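Local coordinates for probable arylamine n-acetyl transferase (Mycobacterium abscessus, PDB 4GUZ), which probably transfers an acetyl group from acetyl-coenzyme A to arylamine substrates, at residues A[78-83]-A[199-204]; A[159-162]-A[168-171]; A[222-225]-A[230-233]; A[52-57]-A[278-283]; A[16-21]-A[40-45]. All coordinates share one frame; numbering follows the deposited sequence.

Contact 1 (A[78-83]-A[199-204]); sequences YCYEHV and IDYRAA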
# COMPACT_ATOMS: atom_id res chain seq x y z
N TYR A 78 -2.55 1.74 -6.07
CA TYR A 78 -1.24 1.74 -5.43
C TYR A 78 -1.28 2.59 -4.14
O TYR A 78 -2.37 2.93 -3.70
CB TYR A 78 -0.06 2.04 -6.39
CG TYR A 78 0.08 3.39 -7.08
CD1 TYR A 78 -0.51 4.54 -6.55
CD2 TYR A 78 0.93 3.54 -8.17
CE1 TYR A 78 -0.31 5.79 -7.14
CE2 TYR A 78 1.12 4.78 -8.78
CZ TYR A 78 0.50 5.90 -8.26
OH TYR A 78 0.72 7.12 -8.87
N CYS A 79 -0.13 2.84 -3.49
CA CYS A 79 -0.10 3.43 -2.15
C CYS A 79 -1.02 4.64 -1.95
O CYS A 79 -1.80 4.65 -0.99
CB CYS A 79 1.33 3.73 -1.68
SG CYS A 79 2.13 5.16 -2.48
N TYR A 80 -0.99 5.61 -2.88
CA TYR A 80 -1.72 6.86 -2.73
C TYR A 80 -3.23 6.65 -2.84
O TYR A 80 -3.97 7.36 -2.16
CB TYR A 80 -1.17 7.92 -3.70
CG TYR A 80 0.23 8.35 -3.31
CD1 TYR A 80 0.52 8.72 -2.01
CD2 TYR A 80 1.28 8.27 -4.22
CE1 TYR A 80 1.83 9.01 -1.61
CE2 TYR A 80 2.59 8.57 -3.84
CZ TYR A 80 2.85 8.97 -2.54
OH TYR A 80 4.12 9.29 -2.13
N GLU A 81 -3.69 5.64 -3.57
CA GLU A 81 -5.12 5.32 -3.65
C GLU A 81 -5.58 4.68 -2.35
O GLU A 81 -6.63 5.03 -1.81
CB GLU A 81 -5.39 4.39 -4.83
CG GLU A 81 -5.27 5.10 -6.15
CD GLU A 81 -5.21 4.12 -7.30
OE1 GLU A 81 -4.10 3.59 -7.55
OE2 GLU A 81 -6.26 3.86 -7.93
N HIS A 82 -4.76 3.73 -1.83
CA HIS A 82 -4.98 3.05 -0.56
C HIS A 82 -5.00 4.07 0.60
O HIS A 82 -5.90 4.00 1.45
CB HIS A 82 -3.86 2.01 -0.32
CG HIS A 82 -4.06 0.73 -1.05
ND1 HIS A 82 -4.60 -0.37 -0.43
CD2 HIS A 82 -3.82 0.42 -2.34
CE1 HIS A 82 -4.64 -1.33 -1.35
NE2 HIS A 82 -4.18 -0.89 -2.52
N VAL A 83 -4.01 4.99 0.66
CA VAL A 83 -3.94 5.99 1.75
C VAL A 83 -5.14 6.97 1.65
O VAL A 83 -5.72 7.30 2.69
CB VAL A 83 -2.56 6.71 1.81
CG1 VAL A 83 -2.63 8.01 2.61
CG2 VAL A 83 -1.52 5.78 2.41
N ILE A 199 -2.68 16.91 -0.76
CA ILE A 199 -2.02 17.72 -1.79
C ILE A 199 -0.57 17.22 -2.06
O ILE A 199 -0.12 17.24 -3.22
CB ILE A 199 -2.05 19.26 -1.46
CG1 ILE A 199 -1.60 20.11 -2.67
CG2 ILE A 199 -1.30 19.64 -0.17
CD1 ILE A 199 -2.62 20.26 -3.74
N ASP A 200 0.15 16.79 -0.99
CA ASP A 200 1.52 16.27 -1.11
C ASP A 200 1.47 14.93 -1.86
O ASP A 200 2.30 14.66 -2.73
CB ASP A 200 2.15 16.11 0.28
CG ASP A 200 2.28 17.43 1.02
OD1 ASP A 200 2.63 18.43 0.38
OD2 ASP A 200 1.93 17.48 2.22
N TYR A 201 0.45 14.14 -1.55
CA TYR A 201 0.24 12.85 -2.21
C TYR A 201 -0.05 13.03 -3.71
O TYR A 201 0.48 12.28 -4.52
CB TYR A 201 -0.86 12.08 -1.50
CG TYR A 201 -0.51 11.74 -0.07
CD1 TYR A 201 0.82 11.56 0.32
CD2 TYR A 201 -1.50 11.54 0.88
CE1 TYR A 201 1.14 11.18 1.62
CE2 TYR A 201 -1.19 11.17 2.19
CZ TYR A 201 0.14 10.98 2.55
OH TYR A 201 0.44 10.56 3.82
N ARG A 202 -0.77 14.09 -4.10
CA ARG A 202 -1.04 14.36 -5.52
C ARG A 202 0.24 14.71 -6.26
O ARG A 202 0.47 14.19 -7.35
CB ARG A 202 -2.07 15.48 -5.69
CG ARG A 202 -3.47 15.05 -5.30
CD ARG A 202 -4.51 16.05 -5.79
NE ARG A 202 -4.61 17.22 -4.92
CZ ARG A 202 -5.31 17.26 -3.79
NH1 ARG A 202 -5.97 16.18 -3.37
NH2 ARG A 202 -5.34 18.36 -3.05
N ALA A 203 1.10 15.56 -5.65
CA ALA A 203 2.38 15.98 -6.23
C ALA A 203 3.34 14.78 -6.34
O ALA A 203 4.01 14.64 -7.36
CB ALA A 203 3.00 17.08 -5.37
N ALA A 204 3.35 13.90 -5.32
CA ALA A 204 4.19 12.70 -5.28
C ALA A 204 3.70 11.67 -6.28
O ALA A 204 4.52 11.08 -6.98
CB ALA A 204 4.19 12.12 -3.87
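Y80 and Y201 meet side chain to side chain between two nearly antiparallel helices, whose short segments run 10.5 Å apart with their directions at 162°. The two rings are inclined at 32° with centroids 5.3 Å apart, an oblique pairing in which Y80 CE1 comes within 3.4 Å of Y201 CD1. Y80 has CG anti to its carbonyl carbon (chi1 -68°), and its CB already points at helix 198-210. One face of the Y80 ring is centred under the backbone oxygen of Y201, while C79 SG lies over the opposite face, so the ring is sandwiched between the helix and the cysteine. Its far end meets A204, whose CB is 3.3 Å from Y80 OH; that hydroxyl is hydrogen-bonded to Q101. Y201 crosses both Y80 and V83 at about a right angle. The V83 CG1 branch, anti to the backbone N, reaches Y201 CE2 at 3.5 Å, and Y201 OH is held by the carbonyl of I100. Both hydroxyls are thus satisfied on strand 96-104 in an otherwise apolar, buried interface. C79 at the start of helix 79-92 fits the nucleophile of the Cys-His-Asp triad known in arylamine N-acetyltransferases, with H116 and D131 its probable partners.

Contact 2 (A[159-162]-A[168-171]); sequences LRRG and ADGW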
# COMPACT_ATOMS: atom_id res chain seq x y z
N LEU A 159 11.42 -2.69 13.37
CA LEU A 159 11.28 -1.25 13.39
C LEU A 159 12.46 -0.70 14.17
O LEU A 159 12.75 -1.21 15.23
CB LEU A 159 9.93 -0.89 14.05
CG LEU A 159 9.48 0.57 14.05
CD1 LEU A 159 9.20 1.07 12.64
CD2 LEU A 159 8.23 0.74 14.90
N ARG A 160 13.16 0.30 13.62
CA ARG A 160 14.31 0.88 14.31
C ARG A 160 14.47 2.34 13.97
O ARG A 160 14.65 2.70 12.80
CB ARG A 160 15.60 0.13 13.95
CG ARG A 160 16.75 0.49 14.86
CD ARG A 160 17.92 -0.42 14.64
NE ARG A 160 19.00 -0.07 15.56
CZ ARG A 160 20.29 -0.29 15.32
NH1 ARG A 160 20.67 -0.86 14.19
NH2 ARG A 160 21.21 0.08 16.21
N ARG A 161 14.49 3.17 15.02
CA ARG A 161 14.68 4.62 14.99
C ARG A 161 16.17 4.93 14.88
O ARG A 161 16.99 4.25 15.50
CB ARG A 161 14.10 5.27 16.28
CG ARG A 161 14.02 6.79 16.23
CD ARG A 161 13.45 7.35 17.52
NE ARG A 161 13.19 8.79 17.44
CZ ARG A 161 12.42 9.44 18.30
NH1 ARG A 161 11.81 8.79 19.28
NH2 ARG A 161 12.22 10.74 18.17
N GLY A 162 16.48 5.97 14.13
CA GLY A 162 17.85 6.44 13.97
C GLY A 162 17.98 7.59 13.01
O GLY A 162 16.99 8.16 12.55
N ALA A 168 18.49 13.72 9.87
CA ALA A 168 17.09 13.40 10.13
C ALA A 168 16.94 12.44 11.33
O ALA A 168 17.91 11.82 11.79
CB ALA A 168 16.44 12.80 8.89
N ASP A 169 15.74 12.43 11.91
CA ASP A 169 15.34 11.55 13.00
C ASP A 169 14.17 10.79 12.46
O ASP A 169 13.12 11.37 12.19
CB ASP A 169 15.00 12.35 14.29
CG ASP A 169 14.34 11.53 15.38
OD1 ASP A 169 14.54 10.30 15.41
OD2 ASP A 169 13.61 12.12 16.20
N GLY A 170 14.36 9.50 12.21
CA GLY A 170 13.30 8.72 11.60
C GLY A 170 13.38 7.25 11.96
O GLY A 170 14.15 6.87 12.84
N TRP A 171 12.58 6.43 11.27
CA TRP A 171 12.53 4.99 11.49
C TRP A 171 12.79 4.23 10.21
O TRP A 171 12.36 4.66 9.14
CB TRP A 171 11.14 4.56 12.01
CG TRP A 171 10.84 4.93 13.43
CD1 TRP A 171 10.83 4.09 14.52
CD2 TRP A 171 10.53 6.24 13.93
NE1 TRP A 171 10.56 4.81 15.66
CE2 TRP A 171 10.38 6.13 15.34
CE3 TRP A 171 10.35 7.50 13.33
CZ2 TRP A 171 10.08 7.23 16.15
CZ3 TRP A 171 10.12 8.60 14.13
CH2 TRP A 171 9.95 8.45 15.52
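Residues 159-162 and 168-171 run antiparallel, G162 and G170 forming a hydrogen-bonded pair (G162 N to G170 O 2.8 Å, G170 N to G162 O 3.0 Å) next to the non-hydrogen-bonded pair R161 and W171. R161 and W171 lie side by side on one face, the arginine extended from CG to NE with CG anti to the backbone N (chi1 -169°), its methylenes along the indole. R161 CB sits over the five-membered ring, 3.9 Å from the centroid, in a CH-pi contact. Farther out, W171 CH2 lies 3.8 Å above the centre of the guanidinium plane, the two planes inclined at 29°. The guanidinium edge grips D169 side-on in a two-nitrogen salt bridge: R161 NE meets D169 OD1 at 2.9 Å and R161 NH2 meets D169 OD2 at 2.8 Å. Both bonds are almost straight and use syn lone pairs, the groups nearly coplanar, which fixes their rotation. L159 CG packs 3.8 Å from W171 CD1, on the pyrrole side of the indole. R161 NH1 also pairs with D146 and W171 NE1 donates to V145 O, both just before strand 147-152, while F191 of strand 185-196 meets the indole from the other neighbouring strand.

Contact 3 (A[222-225]-A[230-233]); sequences VQQI and AYIL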
# COMPACT_ATOMS: atom_id res chain seq x y z
N VAL A 222 1.88 -5.86 -9.49
CA VAL A 222 0.62 -6.26 -8.85
C VAL A 222 0.97 -7.08 -7.61
O VAL A 222 1.90 -7.88 -7.64
CB VAL A 222 -0.27 -7.02 -9.86
CG1 VAL A 222 -1.60 -7.42 -9.24
CG2 VAL A 222 -0.51 -6.18 -11.12
N GLN A 223 0.28 -6.83 -6.48
CA GLN A 223 0.65 -7.52 -5.25
C GLN A 223 -0.55 -8.00 -4.47
O GLN A 223 -1.63 -7.41 -4.57
CB GLN A 223 1.50 -6.59 -4.36
CG GLN A 223 2.76 -5.99 -5.03
CD GLN A 223 3.55 -5.20 -4.03
OE1 GLN A 223 4.10 -5.76 -3.09
NE2 GLN A 223 3.59 -3.87 -4.17
N GLN A 224 -0.36 -9.06 -3.67
CA GLN A 224 -1.40 -9.60 -2.80
C GLN A 224 -0.72 -10.27 -1.62
O GLN A 224 0.25 -10.99 -1.82
CB GLN A 224 -2.33 -10.59 -3.56
CG GLN A 224 -3.43 -11.23 -2.68
CD GLN A 224 -4.08 -12.38 -3.43
OE1 GLN A 224 -4.96 -12.19 -4.30
NE2 GLN A 224 -3.60 -13.59 -3.17
N ILE A 225 -1.21 -10.03 -0.39
CA ILE A 225 -0.63 -10.66 0.80
C ILE A 225 -1.75 -11.32 1.61
O ILE A 225 -2.91 -10.88 1.58
CB ILE A 225 0.26 -9.68 1.63
CG1 ILE A 225 1.15 -10.42 2.66
CG2 ILE A 225 -0.56 -8.53 2.23
CD1 ILE A 225 2.35 -9.62 3.30
N ALA A 230 2.01 -14.87 -0.19
CA ALA A 230 1.98 -13.64 -1.00
C ALA A 230 2.26 -13.94 -2.45
O ALA A 230 2.89 -14.95 -2.78
CB ALA A 230 3.00 -12.64 -0.48
N TYR A 231 1.76 -13.08 -3.33
CA TYR A 231 2.02 -13.07 -4.77
C TYR A 231 2.39 -11.69 -5.21
O TYR A 231 1.77 -10.71 -4.78
CB TYR A 231 0.80 -13.49 -5.61
CG TYR A 231 0.35 -14.91 -5.46
CD1 TYR A 231 0.93 -15.92 -6.23
CD2 TYR A 231 -0.73 -15.24 -4.65
CE1 TYR A 231 0.48 -17.24 -6.13
CE2 TYR A 231 -1.18 -16.55 -4.55
CZ TYR A 231 -0.58 -17.55 -5.29
OH TYR A 231 -1.05 -18.84 -5.18
N ILE A 232 3.35 -11.62 -6.11
CA ILE A 232 3.80 -10.39 -6.73
C ILE A 232 3.99 -10.67 -8.21
O ILE A 232 4.79 -11.53 -8.55
CB ILE A 232 5.11 -9.79 -6.12
CG1 ILE A 232 5.00 -9.42 -4.62
CG2 ILE A 232 5.56 -8.56 -6.95
CD1 ILE A 232 6.38 -8.96 -3.91
N LEU A 233 3.30 -9.92 -9.07
CA LEU A 233 3.54 -9.97 -10.50
C LEU A 233 4.49 -8.81 -10.82
O LEU A 233 4.14 -7.64 -10.63
CB LEU A 233 2.23 -9.90 -11.30
CG LEU A 233 2.39 -9.85 -12.82
CD1 LEU A 233 2.92 -11.18 -13.38
CD2 LEU A 233 1.09 -9.48 -13.50
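Q224 and Y231 form a hydrogen-bonded pair in the antiparallel hairpin of strands 221-226 and 229-234, joined by Q224 N to Y231 O at 2.9 Å and Y231 N to Q224 O at 3.0 Å. V222 and L233 make the second such pair, V222 N reaching L233 O at 3.1 Å. On the face shared by these four residues, V222 CB and L233 CB pack 4.1 Å apart, and helix 254-263 covers them through L261. Q223 and I232 lie on the other face, side by side and pointing the same way. I232 can be followed outward: CB lies 4.0 Å from V222 O, and its two branches then part. CG2, anti to the backbone N, lies 3.8 Å beyond V222 O, roughly ahead of the carbonyl. CG1 takes the other route, anti to the carbonyl carbon (chi1 -61°), and passes alongside Q223, meeting both CG and OE1. Beyond it CD1 ends 4.0 Å from Q223 OE1, an apolar tip resting against the glutamine amide, and I241 of strand 237-242 touches the same isoleucine. Farther along this face I225 CG1 and A230 CB make a looser apolar contact. The chemistry divides cleanly: backbone amides and carbonyls supply the directional bonds, CA-H...O contacts fill in between, and the side chains add mainly van der Waals packing, consistent with a hairpin held by its main chain inside an antiparallel sheet.

Contact 4 (A[52-57]-A[278-283]); sequences DAVLHK and LERLAE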
# COMPACT_ATOMS: atom_id res chain seq x y z
N ASP A 52 -3.05 1.64 -14.02
CA ASP A 52 -3.44 2.94 -14.53
C ASP A 52 -2.21 3.74 -14.93
O ASP A 52 -2.26 4.44 -15.95
CB ASP A 52 -4.28 3.71 -13.51
CG ASP A 52 -5.74 3.29 -13.48
OD1 ASP A 52 -6.12 2.40 -14.28
OD2 ASP A 52 -6.48 3.82 -12.64
N ALA A 53 -1.12 3.63 -14.16
CA ALA A 53 0.14 4.34 -14.45
C ALA A 53 0.83 3.73 -15.65
O ALA A 53 1.38 4.47 -16.49
CB ALA A 53 1.07 4.30 -13.24
N VAL A 54 0.79 2.39 -15.77
CA VAL A 54 1.41 1.69 -16.88
C VAL A 54 0.67 2.01 -18.19
O VAL A 54 1.32 2.23 -19.20
CB VAL A 54 1.51 0.16 -16.63
CG1 VAL A 54 2.21 -0.56 -17.78
CG2 VAL A 54 2.23 -0.12 -15.31
N LEU A 55 -0.68 2.07 -18.15
CA LEU A 55 -1.53 2.32 -19.32
C LEU A 55 -1.76 3.81 -19.64
O LEU A 55 -1.96 4.13 -20.81
CB LEU A 55 -2.91 1.65 -19.16
CG LEU A 55 -2.96 0.10 -19.02
CD1 LEU A 55 -4.26 -0.35 -18.37
CD2 LEU A 55 -2.83 -0.58 -20.35
N HIS A 56 -1.80 4.69 -18.62
CA HIS A 56 -2.15 6.10 -18.86
C HIS A 56 -1.21 7.15 -18.23
O HIS A 56 -1.43 8.34 -18.47
CB HIS A 56 -3.59 6.37 -18.38
CG HIS A 56 -4.61 5.39 -18.90
ND1 HIS A 56 -4.83 5.23 -20.26
CD2 HIS A 56 -5.43 4.55 -18.23
CE1 HIS A 56 -5.75 4.29 -20.37
NE2 HIS A 56 -6.16 3.86 -19.17
N LYS A 57 -0.17 6.75 -17.44
CA LYS A 57 0.78 7.67 -16.78
C LYS A 57 0.02 8.67 -15.87
O LYS A 57 0.50 9.79 -15.62
CB LYS A 57 1.67 8.42 -17.81
CG LYS A 57 2.45 7.51 -18.78
CD LYS A 57 3.76 7.00 -18.18
CE LYS A 57 4.22 5.72 -18.85
NZ LYS A 57 3.20 4.63 -18.72
N LEU A 278 -1.66 -5.86 -23.16
CA LEU A 278 -0.99 -6.90 -23.96
C LEU A 278 0.13 -6.30 -24.83
O LEU A 278 1.16 -6.95 -25.00
CB LEU A 278 -2.02 -7.64 -24.85
CG LEU A 278 -3.01 -8.59 -24.18
CD1 LEU A 278 -4.10 -9.04 -25.15
CD2 LEU A 278 -2.33 -9.80 -23.64
N GLU A 279 -0.07 -5.06 -25.34
CA GLU A 279 0.91 -4.32 -26.14
C GLU A 279 2.10 -3.93 -25.28
O GLU A 279 3.24 -4.10 -25.71
CB GLU A 279 0.28 -3.07 -26.80
CG GLU A 279 -0.68 -3.40 -27.94
CD GLU A 279 -1.35 -2.24 -28.65
OE1 GLU A 279 -0.89 -1.08 -28.50
OE2 GLU A 279 -2.34 -2.49 -29.37
N ARG A 280 1.84 -3.44 -24.03
CA ARG A 280 2.91 -3.11 -23.07
C ARG A 280 3.70 -4.38 -22.69
O ARG A 280 4.92 -4.33 -22.60
CB ARG A 280 2.33 -2.45 -21.80
CG ARG A 280 1.59 -1.13 -22.01
CD ARG A 280 2.51 0.07 -22.13
NE ARG A 280 1.80 1.34 -21.92
CZ ARG A 280 1.15 2.01 -22.86
NH1 ARG A 280 1.11 1.56 -24.11
NH2 ARG A 280 0.53 3.14 -22.56
N LEU A 281 2.99 -5.51 -22.54
CA LEU A 281 3.56 -6.81 -22.18
C LEU A 281 4.36 -7.45 -23.35
O LEU A 281 5.39 -8.06 -23.09
CB LEU A 281 2.46 -7.78 -21.71
CG LEU A 281 1.62 -7.33 -20.49
CD1 LEU A 281 0.39 -8.19 -20.33
CD2 LEU A 281 2.45 -7.30 -19.19
N ALA A 282 3.90 -7.30 -24.61
CA ALA A 282 4.59 -7.86 -25.78
C ALA A 282 5.77 -6.98 -26.28
O ALA A 282 6.52 -7.42 -27.15
CB ALA A 282 3.60 -8.08 -26.91
N GLU A 283 5.92 -5.76 -25.71
CA GLU A 283 6.93 -4.76 -26.06
C GLU A 283 8.37 -5.28 -26.00
O GLU A 283 8.68 -6.14 -25.18
CB GLU A 283 6.83 -3.53 -25.15
CG GLU A 283 6.30 -2.29 -25.84
CD GLU A 283 6.38 -1.02 -25.02
OE1 GLU A 283 7.50 -0.67 -24.56
OE2 GLU A 283 5.34 -0.35 -24.86
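R280 carries most of this contact, reaching from helix 271-282 to V54 and L55 at the end of helix 51-56. Its CG is anti to the carbonyl carbon, and a bend at chi2 (-81°) turns the chain so that the guanidinium presents its edge to V54 O. R280 NE donates to V54 O at 2.9 Å with an N-H...O angle of 164°. The acceptor lies close to the guanidinium plane, whereas the donor is tilted 30° from the V54 carbonyl plane. R280 NH2 lies 3.2 Å from L55 O, so the positive group sits near the C-terminal end of a helix, whose dipole would probably favour it. A cationic side chain facing helix C-terminal carbonyls here ties the C-terminal helix to one from the N-terminal part of the chain. The aliphatic part contributes as well: V54 CG1 packs 4.3 Å from R280 CG. L55 directs its side chain to D273, L276 and L277, earlier in helix 271-282. K57, past the helix with positive phi, sends NZ back to A53 O at 2.9 Å and also to S217 O. K57 NZ is 4.8 Å from R280 NE, the carbonyls of A53, V54 and S217 probably offsetting the nearness of two positive charges.

Contact 5 (A[16-21]-A[40-45]); sequences DEYLAF and RGHVLN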
# COMPACT_ATOMS: atom_id res chain seq x y z
N ASP A 16 -20.49 2.48 4.80
CA ASP A 16 -21.03 1.11 4.97
C ASP A 16 -20.53 0.18 3.88
O ASP A 16 -20.25 -0.98 4.16
CB ASP A 16 -22.57 1.11 4.97
CG ASP A 16 -23.23 1.82 6.15
OD1 ASP A 16 -22.64 1.80 7.26
OD2 ASP A 16 -24.35 2.34 5.98
N GLU A 17 -20.45 0.69 2.65
CA GLU A 17 -19.99 -0.07 1.48
C GLU A 17 -18.52 -0.48 1.64
O GLU A 17 -18.16 -1.62 1.34
CB GLU A 17 -20.16 0.78 0.23
CG GLU A 17 -20.11 -0.02 -1.05
CD GLU A 17 -20.05 0.79 -2.33
OE1 GLU A 17 -20.39 1.99 -2.32
OE2 GLU A 17 -19.69 0.19 -3.36
N TYR A 18 -17.69 0.45 2.12
CA TYR A 18 -16.27 0.18 2.34
C TYR A 18 -16.11 -0.90 3.41
O TYR A 18 -15.34 -1.83 3.21
CB TYR A 18 -15.49 1.47 2.72
CG TYR A 18 -14.09 1.18 3.21
CD1 TYR A 18 -13.01 1.13 2.33
CD2 TYR A 18 -13.85 0.88 4.55
CE1 TYR A 18 -11.73 0.81 2.77
CE2 TYR A 18 -12.57 0.52 4.99
CZ TYR A 18 -11.51 0.52 4.10
OH TYR A 18 -10.26 0.18 4.53
N LEU A 19 -16.83 -0.76 4.54
CA LEU A 19 -16.71 -1.69 5.67
C LEU A 19 -17.19 -3.10 5.31
O LEU A 19 -16.59 -4.07 5.75
CB LEU A 19 -17.42 -1.17 6.92
CG LEU A 19 -16.86 0.15 7.48
CD1 LEU A 19 -17.77 0.72 8.58
CD2 LEU A 19 -15.44 -0.01 8.01
N ALA A 20 -18.25 -3.20 4.48
CA ALA A 20 -18.76 -4.49 4.04
C ALA A 20 -17.72 -5.17 3.12
O ALA A 20 -17.47 -6.37 3.26
CB ALA A 20 -20.08 -4.32 3.30
N PHE A 21 -17.08 -4.37 2.24
CA PHE A 21 -16.05 -4.84 1.30
C PHE A 21 -14.83 -5.42 2.02
O PHE A 21 -14.30 -6.43 1.58
CB PHE A 21 -15.59 -3.70 0.38
CG PHE A 21 -14.76 -4.19 -0.79
CD1 PHE A 21 -15.37 -4.56 -1.98
CD2 PHE A 21 -13.37 -4.26 -0.70
CE1 PHE A 21 -14.60 -5.01 -3.07
CE2 PHE A 21 -12.61 -4.71 -1.78
CZ PHE A 21 -13.23 -5.08 -2.96
N ARG A 40 -6.39 -4.93 9.00
CA ARG A 40 -6.37 -6.31 8.53
C ARG A 40 -7.31 -6.51 7.33
O ARG A 40 -6.89 -7.07 6.33
CB ARG A 40 -6.70 -7.30 9.66
CG ARG A 40 -6.33 -8.74 9.30
CD ARG A 40 -6.61 -9.71 10.42
NE ARG A 40 -6.55 -11.11 9.99
CZ ARG A 40 -5.55 -11.95 10.24
NH1 ARG A 40 -4.47 -11.52 10.91
NH2 ARG A 40 -5.61 -13.21 9.85
N GLY A 41 -8.54 -6.02 7.45
CA GLY A 41 -9.54 -6.13 6.38
C GLY A 41 -9.14 -5.38 5.12
O GLY A 41 -9.34 -5.89 4.02
N HIS A 42 -8.59 -4.17 5.28
CA HIS A 42 -8.18 -3.33 4.14
C HIS A 42 -7.06 -4.02 3.36
O HIS A 42 -7.18 -4.22 2.14
CB HIS A 42 -7.75 -1.91 4.60
CG HIS A 42 -7.23 -1.03 3.49
ND1 HIS A 42 -7.96 0.03 3.01
CD2 HIS A 42 -6.08 -1.14 2.77
CE1 HIS A 42 -7.25 0.53 2.01
NE2 HIS A 42 -6.11 -0.15 1.83
N VAL A 43 -6.00 -4.42 4.08
CA VAL A 43 -4.81 -5.05 3.48
C VAL A 43 -5.21 -6.36 2.77
O VAL A 43 -4.80 -6.56 1.63
CB VAL A 43 -3.68 -5.24 4.52
CG1 VAL A 43 -2.52 -6.03 3.94
CG2 VAL A 43 -3.20 -3.90 5.05
N LEU A 44 -6.09 -7.16 3.37
CA LEU A 44 -6.50 -8.43 2.77
C LEU A 44 -7.44 -8.29 1.55
O LEU A 44 -7.35 -9.11 0.64
CB LEU A 44 -7.18 -9.32 3.83
CG LEU A 44 -6.24 -10.00 4.83
CD1 LEU A 44 -7.04 -10.71 5.92
CD2 LEU A 44 -5.27 -10.96 4.13
N ASN A 45 -8.32 -7.27 1.52
CA ASN A 45 -9.33 -7.19 0.46
C ASN A 45 -9.12 -6.09 -0.60
O ASN A 45 -9.49 -6.30 -1.76
CB ASN A 45 -10.70 -7.00 1.10
CG ASN A 45 -11.08 -8.18 1.97
OD1 ASN A 45 -11.44 -9.25 1.47
ND2 ASN A 45 -11.01 -8.02 3.28
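The polar part of this contact is one hydrogen bond between Y18 OH and H42 ND1, 2.8 Å long, in which either atom could be the donor. The side chains cross at about a right angle and each ring presents its edge to the other. Both have CG anti to the backbone N (Y18 chi1 169°, H42 chi1 176°), which carries the phenol across to the imidazole; Y18 OH also comes within 3.3 Å of H42 CB. The other nitrogen, H42 NE2, is hydrogen-bonded to H82 ND1, so the imidazole is gripped at both nitrogens and its rotation is fixed. Helices 15-21 and 32-45 here belong to the N-terminal helical region of the arylamine N-acetyltransferase fold, and Y18 packs on L85, F86 and V89 of helix 79-92. The van der Waals part lies one turn farther along both helices. F21 turns a ring edge toward the backbone of N45, with F21 CE2 3.5 Å from N45 O, while N45 CB lies 3.7 Å from F21 O. Within its own helix N45 folds its amide back, N45 ND2 donating to G41 O at 2.8 Å; the same oxygen accepts from N45 N. F21 also rests on L71 of helix 63-72 and on I46.

Contacts 1 and 5 meet directly: H82 ND1 and H42 NE2 are 2.7 Å apart, a probable hydrogen bond that couples helix 79-92, which carries the likely catalytic C79, to Y18 of the N-terminal helix. Contact 5 also touches contact 3, I225 CG2 packing 3.6 Å from V43 CG1, so helix 32-45 bridges the helical region and the hairpin. Contacts 1 and 3 lie on opposite sides of the chain's centre, their nearest atoms about 7 Å apart. Contact 4 closes a loop in the chain that encloses contacts 1, 2 and 3. Contact 2 is remote, its centre 37 Å from that of contact 4 and 22 Å from that of contact 1.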